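Local atomic coordinates of methanogen homoaconitase large subunit (Methanocaldococcus jannaschii, PDB entry 4KP2), a protein that catalyses, with its small subunit and a [4Fe-4S] cluster, the reversible dehydration of (R)-homocitrate to cis-homoaconitate and its hydration to homoisocitrate. Residues M22-G34 with E269-Y281. Sequence-based numbering, arbitrary orientation.
Sequences MTLVEKILSKKVG and ERITVNRDEANYY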
loop_
_atom_site.group_PDB
_atom_site.type_symbol
_atom_site.label_atom_id
_atom_site.label_comp_id
_atom_site.label_asym_id
_atom_site.label_seq_id
_atom_site.Cartn_x
_atom_site.Cartn_y
_atom_site.Cartn_z
ATOM N N MET A 22 19.959 43.052 -5.620
ATOM C CA MET A 22 18.610 42.582 -5.339
ATOM C C MET A 22 18.514 41.079 -5.573
ATOM O O MET A 22 18.637 40.608 -6.704
ATOM C CB MET A 22 17.597 43.322 -6.212
ATOM C CG MET A 22 16.172 43.269 -5.693
ATOM S SD MET A 22 15.057 44.286 -6.679
ATOM C CE MET A 22 13.555 44.169 -5.712
ATOM N N THR A 23 18.295 40.332 -4.496
ATOM C CA THR A 23 18.222 38.879 -4.569
ATOM C C THR A 23 16.974 38.422 -5.313
ATOM O O THR A 23 16.086 39.223 -5.611
ATOM C CB THR A 23 18.234 38.246 -3.167
ATOM O OG1 THR A 23 17.050 38.628 -2.456
ATOM C CG2 THR A 23 19.458 38.705 -2.388
ATOM N N LEU A 24 16.916 37.129 -5.610
ATOM C CA LEU A 24 15.779 36.554 -6.317
ATOM C C LEU A 24 14.507 36.673 -5.488
ATOM O O LEU A 24 13.456 37.054 -6.001
ATOM C CB LEU A 24 16.050 35.090 -6.663
ATOM C CG LEU A 24 14.955 34.360 -7.442
ATOM C CD1 LEU A 24 14.611 35.113 -8.715
ATOM C CD2 LEU A 24 15.398 32.945 -7.761
ATOM N N VAL A 25 14.614 36.347 -4.204
ATOM C CA VAL A 25 13.488 36.453 -3.283
ATOM C C VAL A 25 12.965 37.886 -3.215
ATOM O O VAL A 25 11.756 38.117 -3.271
ATOM C CB VAL A 25 13.876 35.973 -1.870
ATOM C CG1 VAL A 25 12.818 36.375 -0.855
ATOM C CG2 VAL A 25 14.085 34.467 -1.867
ATOM N N GLU A 26 13.882 38.842 -3.108
ATOM C CA GLU A 26 13.515 40.254 -3.065
ATOM C C GLU A 26 12.799 40.691 -4.339
ATOM O O GLU A 26 11.876 41.502 -4.291
ATOM C CB GLU A 26 14.749 41.127 -2.830
ATOM C CG GLU A 26 15.273 41.090 -1.406
ATOM C CD GLU A 26 16.504 41.953 -1.219
ATOM O OE1 GLU A 26 17.066 42.416 -2.234
ATOM O OE2 GLU A 26 16.907 42.171 -0.057
ATOM N N LYS A 27 13.226 40.150 -5.475
ATOM C CA LYS A 27 12.602 40.478 -6.751
ATOM C C LYS A 27 11.225 39.840 -6.893
ATOM O O LYS A 27 10.313 40.437 -7.464
ATOM C CB LYS A 27 13.496 40.062 -7.920
ATOM C CG LYS A 27 14.674 40.987 -8.156
ATOM C CD LYS A 27 15.327 40.709 -9.498
ATOM C CE LYS A 27 16.389 41.748 -9.814
ATOM N NZ LYS A 27 16.960 41.562 -11.175
ATOM N N ILE A 28 11.080 38.626 -6.372
ATOM C CA ILE A 28 9.807 37.916 -6.431
ATOM C C ILE A 28 8.756 38.604 -5.564
ATOM O O ILE A 28 7.615 38.797 -5.987
ATOM C CB ILE A 28 9.958 36.446 -5.988
ATOM C CG1 ILE A 28 10.822 35.673 -6.986
ATOM C CG2 ILE A 28 8.599 35.780 -5.866
ATOM C CD1 ILE A 28 11.158 34.266 -6.538
ATOM N N LEU A 29 9.151 38.981 -4.352
ATOM C CA LEU A 29 8.233 39.598 -3.404
ATOM C C LEU A 29 7.862 41.025 -3.797
ATOM O O LEU A 29 6.746 41.476 -3.541
ATOM C CB LEU A 29 8.829 39.577 -1.995
ATOM C CG LEU A 29 9.060 38.193 -1.385
ATOM C CD1 LEU A 29 9.659 38.318 0.004
ATOM C CD2 LEU A 29 7.759 37.412 -1.340
ATOM N N SER A 30 8.799 41.732 -4.423
ATOM C CA SER A 30 8.564 43.117 -4.822
ATOM C C SER A 30 7.519 43.228 -5.926
ATOM O O SER A 30 6.621 44.068 -5.858
ATOM C CB SER A 30 9.868 43.783 -5.260
ATOM O OG SER A 30 10.754 43.924 -4.164
ATOM N N LYS A 31 7.641 42.380 -6.943
ATOM C CA LYS A 31 6.679 42.355 -8.036
ATOM C C LYS A 31 5.309 41.923 -7.527
ATOM O O LYS A 31 4.276 42.419 -7.981
ATOM C CB LYS A 31 7.152 41.413 -9.147
ATOM C CG LYS A 31 6.077 41.062 -10.164
ATOM C CD LYS A 31 6.639 40.250 -11.318
ATOM C CE LYS A 31 7.463 41.122 -12.250
ATOM N NZ LYS A 31 6.633 42.196 -12.865
ATOM N N LYS A 32 5.311 41.002 -6.570
ATOM C CA LYS A 32 4.074 40.476 -6.014
ATOM C C LYS A 32 3.350 41.509 -5.150
ATOM O O LYS A 32 2.121 41.500 -5.059
ATOM C CB LYS A 32 4.351 39.205 -5.206
ATOM C CG LYS A 32 3.096 38.498 -4.725
ATOM C CD LYS A 32 2.146 38.249 -5.883
ATOM C CE LYS A 32 0.776 37.826 -5.394
ATOM N NZ LYS A 32 -0.180 37.649 -6.521
ATOM N N VAL A 33 4.109 42.402 -4.523
ATOM C CA VAL A 33 3.519 43.386 -3.620
ATOM C C VAL A 33 3.299 44.742 -4.298
ATOM O O VAL A 33 2.427 45.512 -3.893
ATOM C CB VAL A 33 4.352 43.548 -2.323
ATOM C CG1 VAL A 33 5.588 44.402 -2.570
ATOM C CG2 VAL A 33 3.499 44.144 -1.210
ATOM N N GLY A 34 4.079 45.029 -5.336
ATOM C CA GLY A 34 3.892 46.245 -6.106
ATOM C C GLY A 34 4.950 47.313 -5.894
ATOM O O GLY A 34 4.969 48.319 -6.603
ATOM N N GLU A 269 7.050 37.820 -17.756
ATOM C CA GLU A 269 7.117 38.080 -16.327
ATOM C C GLU A 269 8.301 37.343 -15.713
ATOM O O GLU A 269 8.362 37.153 -14.498
ATOM C CB GLU A 269 5.818 37.650 -15.644
ATOM C CG GLU A 269 4.566 38.281 -16.236
ATOM C CD GLU A 269 4.511 39.783 -16.035
ATOM O OE1 GLU A 269 5.138 40.284 -15.077
ATOM O OE2 GLU A 269 3.839 40.466 -16.837
ATOM N N ARG A 270 9.237 36.931 -16.563
ATOM C CA ARG A 270 10.420 36.206 -16.112
ATOM C C ARG A 270 11.313 37.082 -15.241
ATOM O O ARG A 270 11.576 38.239 -15.568
ATOM C CB ARG A 270 11.209 35.674 -17.311
ATOM C CG ARG A 270 12.497 34.952 -16.941
ATOM C CD ARG A 270 13.180 34.368 -18.167
ATOM N NE ARG A 270 14.457 33.741 -17.837
ATOM C CZ ARG A 270 15.222 33.094 -18.710
ATOM N NH1 ARG A 270 14.839 32.981 -19.976
ATOM N NH2 ARG A 270 16.369 32.559 -18.317
ATOM N N ILE A 271 11.773 36.520 -14.127
ATOM C CA ILE A 271 12.636 37.245 -13.203
ATOM C C ILE A 271 14.051 36.674 -13.189
ATOM O O ILE A 271 14.260 35.508 -12.855
ATOM C CB ILE A 271 12.064 37.230 -11.775
ATOM C CG1 ILE A 271 10.709 37.940 -11.740
ATOM C CG2 ILE A 271 13.036 37.886 -10.808
ATOM C CD1 ILE A 271 10.108 38.042 -10.357
ATOM N N THR A 272 15.020 37.508 -13.553
ATOM C CA THR A 272 16.413 37.086 -13.630
ATOM C C THR A 272 17.260 37.852 -12.617
ATOM O O THR A 272 16.922 38.973 -12.239
ATOM C CB THR A 272 16.977 37.319 -15.043
ATOM O OG1 THR A 272 15.981 36.987 -16.018
ATOM C CG2 THR A 272 18.219 36.471 -15.280
ATOM N N VAL A 273 18.359 37.244 -12.182
ATOM C CA VAL A 273 19.254 37.865 -11.211
ATOM C C VAL A 273 20.661 38.040 -11.776
ATOM O O VAL A 273 21.257 37.093 -12.286
ATOM C CB VAL A 273 19.342 37.033 -9.917
ATOM C CG1 VAL A 273 20.431 37.574 -9.001
ATOM C CG2 VAL A 273 17.998 37.011 -9.209
ATOM N N ASN A 274 21.185 39.258 -11.678
ATOM C CA ASN A 274 22.542 39.550 -12.118
ATOM C C ASN A 274 23.531 39.431 -10.961
ATOM O O ASN A 274 23.249 39.861 -9.840
ATOM C CB ASN A 274 22.606 40.951 -12.729
ATOM C CG ASN A 274 23.849 41.175 -13.576
ATOM O OD1 ASN A 274 24.906 40.592 -13.328
ATOM N ND2 ASN A 274 23.727 42.034 -14.581
ATOM N N ARG A 275 24.689 38.842 -11.234
ATOM C CA ARG A 275 25.738 38.743 -10.225
ATOM C C ARG A 275 26.278 40.118 -9.788
ATOM O O ARG A 275 26.363 41.054 -10.584
ATOM C CB ARG A 275 26.861 37.822 -10.720
ATOM C CG ARG A 275 26.401 36.384 -10.928
ATOM C CD ARG A 275 25.894 35.810 -9.608
ATOM N NE ARG A 275 26.967 35.703 -8.612
ATOM C CZ ARG A 275 26.797 35.242 -7.374
ATOM N NH1 ARG A 275 27.818 35.181 -6.525
ATOM N NH2 ARG A 275 25.595 34.856 -6.976
ATOM N N ASP A 276 26.615 40.222 -8.503
ATOM C CA ASP A 276 27.162 41.436 -7.887
ATOM C C ASP A 276 26.198 42.613 -7.819
ATOM O O ASP A 276 26.447 43.584 -7.090
ATOM C CB ASP A 276 28.462 41.861 -8.568
ATOM C CG ASP A 276 29.589 40.875 -8.333
ATOM O OD1 ASP A 276 29.666 40.315 -7.214
ATOM O OD2 ASP A 276 30.395 40.660 -9.267
ATOM N N GLU A 277 25.121 42.534 -8.596
ATOM C CA GLU A 277 24.022 43.473 -8.467
ATOM C C GLU A 277 23.057 42.929 -7.416
ATOM O O GLU A 277 22.054 43.559 -7.084
ATOM C CB GLU A 277 23.308 43.679 -9.806
ATOM C CG GLU A 277 23.923 44.735 -10.716
ATOM C CD GLU A 277 23.283 44.745 -12.092
ATOM O OE1 GLU A 277 22.171 44.198 -12.233
ATOM O OE2 GLU A 277 23.895 45.291 -13.035
ATOM N N ALA A 278 23.377 41.748 -6.895
ATOM C CA ALA A 278 22.641 41.171 -5.782
ATOM C C ALA A 278 23.575 40.879 -4.621
ATOM O O ALA A 278 24.424 39.996 -4.709
ATOM C CB ALA A 278 21.911 39.905 -6.216
ATOM N N ASN A 279 23.403 41.620 -3.530
ATOM C CA ASN A 279 24.201 41.421 -2.322
ATOM C C ASN A 279 23.581 40.407 -1.365
ATOM O O ASN A 279 22.520 40.648 -0.781
ATOM C CB ASN A 279 24.433 42.754 -1.604
ATOM C CG ASN A 279 25.431 42.639 -0.470
ATOM O OD1 ASN A 279 26.252 41.723 -0.438
ATOM N ND2 ASN A 279 25.364 43.575 0.471
ATOM N N TYR A 280 24.257 39.275 -1.206
ATOM C CA TYR A 280 23.762 38.202 -0.361
ATOM C C TYR A 280 24.363 38.293 1.037
ATOM O O TYR A 280 25.400 38.929 1.237
ATOM C CB TYR A 280 24.103 36.848 -0.985
ATOM C CG TYR A 280 23.653 36.701 -2.423
ATOM C CD1 TYR A 280 22.353 36.319 -2.731
ATOM C CD2 TYR A 280 24.528 36.944 -3.472
ATOM C CE1 TYR A 280 21.938 36.184 -4.044
ATOM C CE2 TYR A 280 24.122 36.812 -4.788
ATOM C CZ TYR A 280 22.826 36.431 -5.067
ATOM O OH TYR A 280 22.417 36.299 -6.375
ATOM N N TYR A 281 23.700 37.663 2.002
ATOM C CA TYR A 281 24.221 37.589 3.358
ATOM C C TYR A 281 25.528 36.810 3.345
ATOM O O TYR A 281 26.485 37.162 4.040
ATOM C CB TYR A 281 23.208 36.910 4.280
ATOM C CG TYR A 281 23.666 36.794 5.717
ATOM C CD1 TYR A 281 23.538 37.862 6.594
ATOM C CD2 TYR A 281 24.223 35.615 6.198
ATOM C CE1 TYR A 281 23.953 37.761 7.908
ATOM C CE2 TYR A 281 24.641 35.505 7.509
ATOM C CZ TYR A 281 24.504 36.580 8.359
ATOM O OH TYR A 281 24.920 36.472 9.666
HETATM O O HOH W 1 21.097 42.425 -3.053
#
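M22 and A278 come closest, with CA atoms 4.3 Å apart; beyond a turn, V273 to E269 follow helix 24-33 and diverge from it, to 9.3 Å between the CA atoms of K31 and E269. I271 fills the middle. Its CG2 lies 3.6 Å from K27 CB and also touches L24 CD1. With CG1 anti to the carbonyl carbon (chi1 -62°), its CD1 rests on the helix backbone, 3.9 Å from I28 CA. V273 CG2 sits against CA and CB of L24. The extended chain of K27 passes I271 and ends on the loop backbone, where NZ donates to T272 O at 2.8 Å, nearly in line with the carbonyl (C=O...N angle 163°). Without the chain beyond CB, as with an alanine here, T272 O would probably lose this donor and I271 CG2 the methylene CD that lies against it. The helix starts with a capping box: T23 OG1 accepts from E26 N at 3.2 Å, and the return bond from T23 N to E26 OE1 is weak. The loop links helix 260-267 to strand 282-286 of the mixed sheet, whose strand 208-213 also touches L24 and V273. T23 CG2 meets the Y280 ring obliquely, 3.8 Å from CD1. At the far end K31, bent at chi3 and chi4, forms a salt bridge with E269, its hydrogen bond from NZ to OE1 weak at 3.3 Å.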